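PDB 3HAZ: proline dehydrogenase from Bradyrhizobium japonicum USDA 110, which probably oxidizes proline to glutamate in two steps, using a FAD-dependent proline dehydrogenase and an NAD-dependent aldehyde dehydrogenase carried on one chain. Local coordinates for residues G651-I656 with A975-E980; K627-E632 with A673-N678; L667-A672 with G730-G735; I573-L578 with Y620-G625. All coordinates share one frame; numbering follows the deposited sequence.

Interaction 1 of 4, residues G651-I656 with A975-E980; sequences GVFVAI and ARFATE. With NAD (nicotinamide-adenine-dinucleotide), chain D.
F653 of strand 641-656 and F977 of segment 975-980 carry this buried contact within the aldehyde dehydrogenase portion of the enzyme. Along 651-656, G651 comes first: its N is held by N678 OD1, and its backbone angles would drive any CB into the carbonyl oxygen of the preceding residue. At F653 the chain aims a side chain toward 975-980. The ring owes its place to an unusual chi1 of -104°, off any staggered position, which brings one face beneath F977 CD2. F653 CE1 is 3.7 Å from F977 CD2, and that CD2 atom stands over the F653 face, displaced toward the rim. The centroids of the two rings are 5.0 Å apart and the planes meet at 44°, an oblique aromatic pair. F653 CE2 also comes to 3.8 Å from F977 O, an oxygen bonded by N678 ND2. With an alanine in place of F653, the F977 ring would probably lose its neighbour on this side and a gap would open between the two segments. V654 follows, paired through its backbone with G730 and V732 of strand 730-734. The segment ends at I656, whose CG2, anti to the backbone N, lies 3.1 Å from O4B of the adenosine ribose of NAD. Beyond the contact, Y973 meets F977 edge-to-face, and E980 OE2 bonds K967 N of a second subunit. Because no hydrogen bond crosses between the segments, their cohesion rests on aromatic packing, while N678 bonds G651 N and F977 O.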
# COMPACT_ATOMS: atom_id res chain seq x y z
N GLY A 651 21.84 11.68 35.78
CA GLY A 651 21.98 11.87 37.22
C GLY A 651 21.20 13.09 37.68
O GLY A 651 20.04 13.26 37.31
N VAL A 652 21.83 13.92 38.51
CA VAL A 652 21.19 15.14 38.99
C VAL A 652 21.55 16.33 38.11
O VAL A 652 22.72 16.71 38.00
CB VAL A 652 21.63 15.51 40.42
CG1 VAL A 652 21.07 16.87 40.80
CG2 VAL A 652 21.18 14.45 41.42
N PHE A 653 20.54 16.94 37.50
CA PHE A 653 20.78 18.17 36.76
C PHE A 653 20.50 19.38 37.64
O PHE A 653 19.54 19.41 38.41
CB PHE A 653 19.92 18.24 35.50
CG PHE A 653 20.69 17.96 34.24
CD1 PHE A 653 21.18 19.01 33.46
CD2 PHE A 653 20.92 16.66 33.82
CE1 PHE A 653 21.89 18.76 32.30
CE2 PHE A 653 21.63 16.40 32.65
CZ PHE A 653 22.11 17.45 31.89
N VAL A 654 21.39 20.36 37.52
CA VAL A 654 21.17 21.68 38.09
C VAL A 654 20.59 22.57 37.00
O VAL A 654 21.18 22.72 35.94
CB VAL A 654 22.50 22.28 38.59
CG1 VAL A 654 22.32 23.72 39.06
CG2 VAL A 654 23.08 21.41 39.69
N ALA A 655 19.41 23.14 37.26
CA ALA A 655 18.77 24.05 36.32
C ALA A 655 18.79 25.47 36.86
O ALA A 655 18.30 25.73 37.96
CB ALA A 655 17.34 23.61 36.04
N ILE A 656 19.36 26.38 36.08
CA ILE A 656 19.46 27.78 36.48
C ILE A 656 18.79 28.66 35.43
O ILE A 656 19.13 28.59 34.25
CB ILE A 656 20.93 28.20 36.66
CG1 ILE A 656 21.58 27.41 37.80
CG2 ILE A 656 21.03 29.69 36.90
CD1 ILE A 656 23.08 27.57 37.88
N ALA A 975 18.20 14.67 23.97
CA ALA A 975 19.32 13.73 23.92
C ALA A 975 20.50 14.22 24.75
O ALA A 975 21.20 13.42 25.36
CB ALA A 975 19.75 13.49 22.47
N ARG A 976 20.72 15.53 24.76
CA ARG A 976 21.82 16.11 25.52
C ARG A 976 21.70 15.86 27.03
O ARG A 976 22.70 15.86 27.75
CB ARG A 976 21.92 17.61 25.25
CG ARG A 976 23.25 18.21 25.65
CD ARG A 976 24.34 17.82 24.66
NE ARG A 976 25.60 18.47 25.01
CZ ARG A 976 26.58 17.88 25.68
NH1 ARG A 976 26.46 16.62 26.07
NH2 ARG A 976 27.69 18.55 25.96
N PHE A 977 20.47 15.65 27.51
CA PHE A 977 20.23 15.42 28.94
C PHE A 977 20.41 13.96 29.33
O PHE A 977 20.28 13.60 30.50
CB PHE A 977 18.83 15.88 29.35
CG PHE A 977 18.61 17.36 29.26
CD1 PHE A 977 18.28 17.96 28.05
CD2 PHE A 977 18.73 18.16 30.38
CE1 PHE A 977 18.06 19.33 27.96
CE2 PHE A 977 18.52 19.53 30.31
CZ PHE A 977 18.18 20.12 29.09
N ALA A 978 20.69 13.12 28.34
CA ALA A 978 20.79 11.68 28.59
C ALA A 978 22.14 11.12 28.19
O ALA A 978 22.95 11.82 27.58
CB ALA A 978 19.67 10.93 27.87
N THR A 979 22.39 9.87 28.55
CA THR A 979 23.61 9.19 28.16
C THR A 979 23.24 7.91 27.42
O THR A 979 22.23 7.28 27.72
CB THR A 979 24.50 8.88 29.40
OG1 THR A 979 25.78 8.40 28.97
CG2 THR A 979 23.85 7.84 30.30
N GLU A 980 24.07 7.53 26.44
CA GLU A 980 23.82 6.32 25.65
C GLU A 980 24.32 5.05 26.34
O GLU A 980 25.32 5.07 27.06
CB GLU A 980 24.51 6.42 24.30
CG GLU A 980 23.87 7.35 23.28
CD GLU A 980 24.87 7.76 22.22
OE1 GLU A 980 24.85 7.18 21.12
OE2 GLU A 980 25.70 8.65 22.51
PA NAD D . 22.34 36.31 34.73
O1A NAD D . 23.76 35.77 34.10
O2A NAD D . 22.53 37.62 35.37
O5B NAD D . 21.84 35.19 35.87
C5B NAD D . 20.81 34.27 35.53
C4B NAD D . 20.77 33.09 36.50
O4B NAD D . 22.09 32.55 36.89
C3B NAD D . 20.11 33.39 37.91
O3B NAD D . 19.13 32.54 38.42
C2B NAD D . 21.34 33.75 38.74
O2B NAD D . 21.20 34.03 40.12
C1B NAD D . 22.26 32.70 38.30
N9A NAD D . 23.66 33.05 38.60
C8A NAD D . 24.19 34.29 38.74
N7A NAD D . 25.58 34.14 39.02
C5A NAD D . 25.87 32.76 39.05
C6A NAD D . 27.05 32.06 39.28
N6A NAD D . 28.28 32.79 39.55
N1A NAD D . 27.06 30.70 39.25
C2A NAD D . 25.89 30.01 39.00
N3A NAD D . 24.72 30.69 38.77
C4A NAD D . 24.72 32.07 38.80
O3 NAD D . 21.15 36.37 33.54
PN NAD D . 19.75 37.24 33.82
O1N NAD D . 20.16 38.77 34.34
O2N NAD D . 18.93 36.56 34.82
O5D NAD D . 18.88 37.37 32.40
C5D NAD D . 19.36 38.20 31.35
C4D NAD D . 20.31 37.45 30.39
O4D NAD D . 19.93 36.04 30.05
C3D NAD D . 20.71 38.09 28.99
O3D NAD D . 22.07 38.31 28.70
C2D NAD D . 19.89 37.20 28.04
O2D NAD D . 19.96 37.36 26.63
C1D NAD D . 20.07 35.87 28.65
N1N NAD D . 18.99 34.99 28.17
C2N NAD D . 19.22 34.18 27.04
C3N NAD D . 18.15 33.32 26.55
C7N NAD D . 18.40 32.42 25.32
O7N NAD D . 17.62 31.58 25.05
N7N NAD D . 19.65 32.53 24.59
C4N NAD D . 16.83 33.30 27.24
C5N NAD D . 16.61 34.10 28.36
C6N NAD D . 17.69 34.98 28.86

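Interaction 2 of 4, residues K627-E632 with A673-N678; sequences KLFGSE and ALMAGN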
# COMPACT_ATOMS: atom_id res chain seq x y z
N LYS A 627 9.30 9.43 21.84
CA LYS A 627 10.01 9.00 20.65
C LYS A 627 11.43 8.57 21.00
O LYS A 627 11.91 7.56 20.52
CB LYS A 627 10.08 10.12 19.61
CG LYS A 627 8.80 10.36 18.81
CD LYS A 627 9.01 11.49 17.81
CE LYS A 627 7.72 11.86 17.08
NZ LYS A 627 7.89 13.03 16.16
N LEU A 628 12.09 9.36 21.84
CA LEU A 628 13.49 9.13 22.15
C LEU A 628 13.70 8.06 23.22
O LEU A 628 14.58 7.21 23.09
CB LEU A 628 14.17 10.43 22.57
CG LEU A 628 15.70 10.37 22.68
CD1 LEU A 628 16.29 9.66 21.48
CD2 LEU A 628 16.29 11.78 22.82
N PHE A 629 12.91 8.10 24.29
CA PHE A 629 13.16 7.25 25.45
C PHE A 629 12.14 6.12 25.58
O PHE A 629 12.21 5.32 26.51
CB PHE A 629 13.19 8.09 26.73
CG PHE A 629 14.08 9.30 26.64
CD1 PHE A 629 13.54 10.58 26.73
CD2 PHE A 629 15.44 9.16 26.45
CE1 PHE A 629 14.36 11.70 26.64
CE2 PHE A 629 16.26 10.27 26.36
CZ PHE A 629 15.72 11.55 26.45
N GLY A 630 11.20 6.05 24.64
CA GLY A 630 10.10 5.10 24.72
C GLY A 630 10.52 3.66 24.53
O GLY A 630 10.00 2.76 25.19
N SER A 631 11.46 3.43 23.62
CA SER A 631 12.00 2.10 23.42
C SER A 631 13.42 2.17 22.88
O SER A 631 13.84 3.20 22.34
CB SER A 631 11.12 1.30 22.47
OG SER A 631 11.06 1.92 21.20
N GLU A 632 14.14 1.07 23.01
CA GLU A 632 15.51 0.99 22.54
C GLU A 632 15.54 1.00 21.02
O GLU A 632 14.51 0.81 20.37
CB GLU A 632 16.16 -0.30 23.05
CG GLU A 632 15.44 -1.57 22.61
CD GLU A 632 15.94 -2.81 23.34
OE1 GLU A 632 16.41 -2.67 24.50
OE2 GLU A 632 15.86 -3.91 22.76
N ALA A 673 15.02 18.06 31.45
CA ALA A 673 15.89 17.25 32.30
C ALA A 673 15.12 16.09 32.92
O ALA A 673 15.56 14.94 32.88
CB ALA A 673 16.52 18.12 33.39
N LEU A 674 13.96 16.40 33.50
CA LEU A 674 13.07 15.39 34.05
C LEU A 674 12.65 14.35 33.01
O LEU A 674 12.67 13.14 33.29
CB LEU A 674 11.82 16.05 34.64
CG LEU A 674 11.98 16.81 35.95
CD1 LEU A 674 10.71 17.61 36.25
CD2 LEU A 674 12.33 15.87 37.11
N MET A 675 12.27 14.81 31.82
CA MET A 675 11.81 13.88 30.79
C MET A 675 12.91 12.89 30.40
O MET A 675 12.63 11.72 30.11
CB MET A 675 11.30 14.63 29.55
CG MET A 675 10.71 13.70 28.49
SD MET A 675 9.19 12.87 29.04
CE MET A 675 9.52 11.20 28.47
N ALA A 676 14.15 13.36 30.41
CA ALA A 676 15.28 12.51 30.04
C ALA A 676 15.63 11.49 31.13
O ALA A 676 16.48 10.62 30.92
CB ALA A 676 16.49 13.36 29.71
N GLY A 677 15.00 11.61 32.29
CA GLY A 677 15.19 10.65 33.36
C GLY A 677 16.13 11.14 34.45
O GLY A 677 16.60 10.36 35.27
N ASN A 678 16.41 12.44 34.46
CA ASN A 678 17.24 13.04 35.50
C ASN A 678 16.39 13.58 36.64
O ASN A 678 15.26 14.00 36.43
CB ASN A 678 18.03 14.21 34.92
CG ASN A 678 18.87 13.81 33.74
OD1 ASN A 678 19.94 13.22 33.90
ND2 ASN A 678 18.40 14.15 32.53
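F629 and A676, whose CA atoms at 7.3 Å are the nearest pair across the contact, lie near the C-terminal parts of helix 604-629 and helix 664-675. After A676 the backbone turns through a Schellman motif: G677 takes a positive phi of 101°, G677 N bonds back to L674 O, and N678 N returns to A673 O at 3.1 Å. N678 ND2 grips the same A673 O at 3.0 Å, with the acceptor close to the plane of the asparagine amide and an N-H...O angle of 154°. Two donors thus meet at A673 O, while N678 OD1 accepts from R650 N. Against this turn lies the F629 ring, placed by a chi1 of -50° that sets CG anti to the carbonyl carbon. Its CE1 approaches A676 CA to 3.6 Å, and its CZ packs 3.8 Å from A676 CB. F629 CD1 comes to 3.7 Å from M675 O, an oxygen bonded by R574 NE of helix 571-587. L628 CG of the same helix as F629 lies over one ring face, 3.7 Å above its plane. Replacing F629 by a serine would probably take the ring from A676 CA and CB on this side and open a gap between the two segments. No hydrogen bond joins 627-632 to 673-678; packing of the ring on the backbone and methyl of 675-676 joins them, whereas polar bonds fix the turn itself.

Interaction 3 of 4, residues L667-A672 with G730-G735; sequences LGQVTA and GVVFTG. With NAD (nicotinamide-adenine-dinucleotide), chain D.
Q669 OE1 accepts a hydrogen bond from T734 OG1, at 2.7 Å, where helix 664-675 lies on strand 730-734 of the Rossmann-type NAD-binding sheet. The hydroxyl approaches above the carbonyl plane, 51° out of it, at a C=O...O angle of 129°. V732 supplies the apolar half of this first shell: its CG2 is 3.4 Å from Q669 OE1 and also touches the glutamine's CB, CG and CD. Q669 reaches this far because its chain runs extended beyond CG. At the other end of the carboxamide, Q669 NE2 is bonded to I656 O, so both polar ends are engaged and the amide is unlikely to flip.

T734 divides its two branches. OG1, anti to the carbonyl carbon, turns to the helix, while CG2, anti to the backbone N, lies against the nicotinamide near NAD C4N, the ring carbon that receives hydride in such dehydrogenases; the modelled 3.1 Å between T734 CG2 and NAD C4N is too short for a carbon-carbon contact to be taken literally. F733, pointing away from the helix, places CE1 3.3 Å from NAD O4B, the ring oxygen of the adenosine ribose, at the edge of its ring. G735 continues the pocket, and E760, predicted to be an active-site residue, has its side chain about 4 Å from that of T734.

Farther out, helix and strand segments run nearly antiparallel, at 163°, their axes 9.3 Å apart. Within the helix, L667 O accepts from both T671 N and T671 OG1, from opposite faces of its carbonyl plane, OG1 at 2.7 Å.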
# COMPACT_ATOMS: atom_id res chain seq x y z
N LEU A 667 10.43 26.21 33.30
CA LEU A 667 9.79 24.91 33.09
C LEU A 667 10.37 24.15 31.90
O LEU A 667 10.46 22.92 31.93
CB LEU A 667 8.28 25.07 32.91
CG LEU A 667 7.49 25.21 34.21
CD1 LEU A 667 6.00 25.37 33.94
CD2 LEU A 667 7.75 24.00 35.10
N GLY A 668 10.74 24.87 30.85
CA GLY A 668 11.35 24.25 29.69
C GLY A 668 12.58 23.44 30.10
O GLY A 668 12.68 22.25 29.81
N GLN A 669 13.51 24.10 30.78
CA GLN A 669 14.75 23.46 31.21
C GLN A 669 14.47 22.32 32.18
O GLN A 669 15.07 21.25 32.08
CB GLN A 669 15.68 24.48 31.86
CG GLN A 669 16.06 25.62 30.92
CD GLN A 669 17.17 26.48 31.48
OE1 GLN A 669 18.10 26.83 30.76
NE2 GLN A 669 17.08 26.82 32.76
N VAL A 670 13.56 22.55 33.12
CA VAL A 670 13.28 21.57 34.16
C VAL A 670 12.62 20.30 33.62
O VAL A 670 13.08 19.19 33.90
CB VAL A 670 12.44 22.18 35.29
CG1 VAL A 670 11.93 21.08 36.23
CG2 VAL A 670 13.28 23.19 36.07
N THR A 671 11.56 20.47 32.82
CA THR A 671 10.84 19.33 32.26
C THR A 671 11.67 18.56 31.25
O THR A 671 11.50 17.35 31.10
CB THR A 671 9.50 19.75 31.61
OG1 THR A 671 9.74 20.70 30.56
CG2 THR A 671 8.56 20.37 32.65
N ALA A 672 12.57 19.24 30.55
CA ALA A 672 13.48 18.54 29.64
C ALA A 672 14.36 17.56 30.41
O ALA A 672 14.44 16.39 30.06
CB ALA A 672 14.33 19.52 28.88
N GLY A 730 25.20 17.38 35.42
CA GLY A 730 25.10 18.33 34.33
C GLY A 730 24.39 19.60 34.74
O GLY A 730 23.75 19.66 35.80
N VAL A 731 24.53 20.62 33.90
CA VAL A 731 23.96 21.93 34.16
C VAL A 731 23.26 22.49 32.92
O VAL A 731 23.83 22.54 31.83
CB VAL A 731 25.05 22.91 34.63
CG1 VAL A 731 24.50 24.33 34.74
CG2 VAL A 731 25.64 22.46 35.97
N VAL A 732 22.01 22.89 33.10
CA VAL A 732 21.28 23.59 32.05
C VAL A 732 21.08 25.03 32.52
O VAL A 732 20.45 25.28 33.55
CB VAL A 732 19.94 22.89 31.71
CG1 VAL A 732 19.10 22.72 32.96
CG2 VAL A 732 19.17 23.65 30.62
N PHE A 733 21.65 25.97 31.77
CA PHE A 733 21.70 27.37 32.19
C PHE A 733 21.19 28.33 31.12
O PHE A 733 21.49 28.19 29.93
CB PHE A 733 23.14 27.74 32.54
CG PHE A 733 23.37 29.21 32.74
CD1 PHE A 733 23.13 29.79 33.97
CD2 PHE A 733 23.82 30.00 31.70
CE1 PHE A 733 23.34 31.15 34.16
CE2 PHE A 733 24.03 31.35 31.89
CZ PHE A 733 23.79 31.93 33.12
N THR A 734 20.41 29.32 31.55
CA THR A 734 20.07 30.42 30.66
C THR A 734 20.29 31.73 31.40
O THR A 734 19.72 31.95 32.47
CB THR A 734 18.61 30.35 30.17
OG1 THR A 734 18.43 29.14 29.43
CG2 THR A 734 18.31 31.52 29.27
N GLY A 735 21.13 32.58 30.84
CA GLY A 735 21.51 33.82 31.50
C GLY A 735 22.63 34.54 30.79
O GLY A 735 22.80 34.41 29.58
PA NAD D . 22.34 36.31 34.73
O1A NAD D . 23.76 35.77 34.10
O2A NAD D . 22.53 37.62 35.37
O5B NAD D . 21.84 35.19 35.87
C5B NAD D . 20.81 34.27 35.53
C4B NAD D . 20.77 33.09 36.50
O4B NAD D . 22.09 32.55 36.89
C3B NAD D . 20.11 33.39 37.91
O3B NAD D . 19.13 32.54 38.42
C2B NAD D . 21.34 33.75 38.74
O2B NAD D . 21.20 34.03 40.12
C1B NAD D . 22.26 32.70 38.30
N9A NAD D . 23.66 33.05 38.60
C8A NAD D . 24.19 34.29 38.74
N7A NAD D . 25.58 34.14 39.02
C5A NAD D . 25.87 32.76 39.05
C6A NAD D . 27.05 32.06 39.28
N6A NAD D . 28.28 32.79 39.55
N1A NAD D . 27.06 30.70 39.25
C2A NAD D . 25.89 30.01 39.00
N3A NAD D . 24.72 30.69 38.77
C4A NAD D . 24.72 32.07 38.80
O3 NAD D . 21.15 36.37 33.54
PN NAD D . 19.75 37.24 33.82
O1N NAD D . 20.16 38.77 34.34
O2N NAD D . 18.93 36.56 34.82
O5D NAD D . 18.88 37.37 32.40
C5D NAD D . 19.36 38.20 31.35
C4D NAD D . 20.31 37.45 30.39
O4D NAD D . 19.93 36.04 30.05
C3D NAD D . 20.71 38.09 28.99
O3D NAD D . 22.07 38.31 28.70
C2D NAD D . 19.89 37.20 28.04
O2D NAD D . 19.96 37.36 26.63
C1D NAD D . 20.07 35.87 28.65
N1N NAD D . 18.99 34.99 28.17
C2N NAD D . 19.22 34.18 27.04
C3N NAD D . 18.15 33.32 26.55
C7N NAD D . 18.40 32.42 25.32
O7N NAD D . 17.62 31.58 25.05
N7N NAD D . 19.65 32.53 24.59
C4N NAD D . 16.83 33.30 27.24
C5N NAD D . 16.61 34.10 28.36
C6N NAD D . 17.69 34.98 28.86

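Interaction 4 of 4, residues I573-L578 with Y620-G625; sequences IRAAAL and YYAAQG
A575 and A622 meet at the heart of an antiparallel helix pair, helix 571-587 against helix 604-629 in the aldehyde dehydrogenase portion. The two segments run at 166° to one another with axes 8.4 Å apart, and the CA atoms of A575 and A622 are only 4.4 Å apart. Such closeness depends on small side chains, since each alanine methyl packs directly on the opposing backbone. A622 CB lies 3.5 Å from A575 O, and in return A575 CB lies 3.7 Å from A622 O. The methyls themselves touch, A575 CB to A622 CB at 4.0 Å.

One turn along, L578 extends the seam with a larger side chain. Its chi1 of -97° sits off the staggered positions, a rotation that brings CD2 to the backbone at A622 N and to Y621 CB. L578 CB still abuts A622 CB at 3.9 Å. The leucine also packs on T671 and M675 of helix 664-675, which packs against the pair.

Y621 touches L578 with its CB alone. Its chi1 of -67°, with CG anti to the carbonyl carbon, leads the ring away from the helix partner; there the ring meets those of Y973 and F617, at small angles between the planes, and OH is bonded to G969 N. The phenol is thus committed at both ring and hydroxyl, whereas the base of the side chain serves the helix seam. At that seam L578 CD2 rests 3.7 Å from A622 N.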
# COMPACT_ATOMS: atom_id res chain seq x y z
N ILE A 573 5.26 7.18 31.52
CA ILE A 573 4.80 7.73 32.78
C ILE A 573 5.40 9.12 33.04
O ILE A 573 4.72 10.01 33.55
CB ILE A 573 5.08 6.77 33.96
CG1 ILE A 573 4.31 5.46 33.77
CG2 ILE A 573 4.71 7.41 35.29
CD1 ILE A 573 4.53 4.44 34.88
N ARG A 574 6.66 9.30 32.67
CA ARG A 574 7.28 10.62 32.79
C ARG A 574 6.57 11.60 31.84
O ARG A 574 6.25 12.73 32.23
CB ARG A 574 8.78 10.57 32.49
CG ARG A 574 9.53 9.46 33.23
CD ARG A 574 11.02 9.75 33.35
NE ARG A 574 11.71 9.75 32.05
CZ ARG A 574 12.41 8.73 31.56
NH1 ARG A 574 12.52 7.60 32.25
NH2 ARG A 574 13.00 8.84 30.38
N ALA A 575 6.32 11.16 30.62
CA ALA A 575 5.65 11.99 29.62
C ALA A 575 4.25 12.39 30.08
O ALA A 575 3.81 13.53 29.87
CB ALA A 575 5.58 11.25 28.28
N ALA A 576 3.56 11.45 30.72
CA ALA A 576 2.22 11.70 31.20
C ALA A 576 2.22 12.79 32.27
O ALA A 576 1.28 13.57 32.39
CB ALA A 576 1.58 10.41 31.75
N ALA A 577 3.29 12.85 33.06
CA ALA A 577 3.41 13.88 34.09
C ALA A 577 3.55 15.27 33.44
O ALA A 577 2.88 16.22 33.84
CB ALA A 577 4.59 13.59 35.00
N LEU A 578 4.43 15.37 32.45
CA LEU A 578 4.58 16.62 31.70
C LEU A 578 3.25 17.06 31.09
O LEU A 578 2.88 18.24 31.17
CB LEU A 578 5.64 16.48 30.60
CG LEU A 578 7.06 16.98 30.92
CD1 LEU A 578 7.58 16.36 32.20
CD2 LEU A 578 8.01 16.71 29.77
N TYR A 620 5.51 19.26 24.13
CA TYR A 620 6.52 18.96 23.12
C TYR A 620 7.62 18.05 23.66
O TYR A 620 7.99 17.06 23.03
CB TYR A 620 7.12 20.25 22.56
CG TYR A 620 8.21 19.98 21.55
CD1 TYR A 620 7.90 19.53 20.27
CD2 TYR A 620 9.55 20.16 21.87
CE1 TYR A 620 8.91 19.28 19.34
CE2 TYR A 620 10.55 19.91 20.95
CZ TYR A 620 10.22 19.47 19.69
OH TYR A 620 11.23 19.22 18.79
N TYR A 621 8.16 18.37 24.84
CA TYR A 621 9.14 17.48 25.44
C TYR A 621 8.53 16.12 25.79
O TYR A 621 9.20 15.08 25.71
CB TYR A 621 9.83 18.12 26.65
CG TYR A 621 10.69 19.31 26.28
CD1 TYR A 621 11.33 19.36 25.04
CD2 TYR A 621 10.87 20.37 27.15
CE1 TYR A 621 12.11 20.44 24.68
CE2 TYR A 621 11.65 21.46 26.81
CZ TYR A 621 12.27 21.49 25.57
OH TYR A 621 13.05 22.57 25.21
N ALA A 622 7.25 16.11 26.16
CA ALA A 622 6.60 14.84 26.43
C ALA A 622 6.58 14.01 25.15
O ALA A 622 6.88 12.82 25.17
CB ALA A 622 5.19 15.04 26.98
N ALA A 623 6.24 14.66 24.04
CA ALA A 623 6.12 13.97 22.76
C ALA A 623 7.47 13.49 22.23
O ALA A 623 7.59 12.36 21.76
CB ALA A 623 5.43 14.88 21.72
N GLN A 624 8.48 14.36 22.28
CA GLN A 624 9.83 13.97 21.87
C GLN A 624 10.38 12.93 22.84
O GLN A 624 11.12 12.03 22.45
CB GLN A 624 10.77 15.19 21.82
CG GLN A 624 10.40 16.25 20.79
CD GLN A 624 10.34 15.70 19.37
OE1 GLN A 624 9.30 15.73 18.72
NE2 GLN A 624 11.46 15.19 18.88
N GLY A 625 10.01 13.06 24.11
CA GLY A 625 10.42 12.11 25.12
C GLY A 625 10.01 10.68 24.82
O GLY A 625 10.81 9.75 25.00

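Overall arrangement
The four contacts form a layered block of the aldehyde dehydrogenase portion, running from NAD outward to its covering helices. Interactions 1 and 3, with centres 9 Å apart, share the sheet through neighbouring strands 641-656 and 730-734, and both touch NAD. Helix 664-675 joins 3 to 2, whose centre lies 11 Å from that of interaction 1; there F977 CB packs on A676 CB. Interactions 2 and 4, with centres 8 Å apart, share helix 604-629, and M675 SD comes to 3.7 Å from A575 N. Interaction 4 also meets 3, with G668 O 3.3 Å from Y621 CE2, although it does not touch interaction 1. It packs on helix 664-675, with the Y621 side chain about 10 Å from NAD.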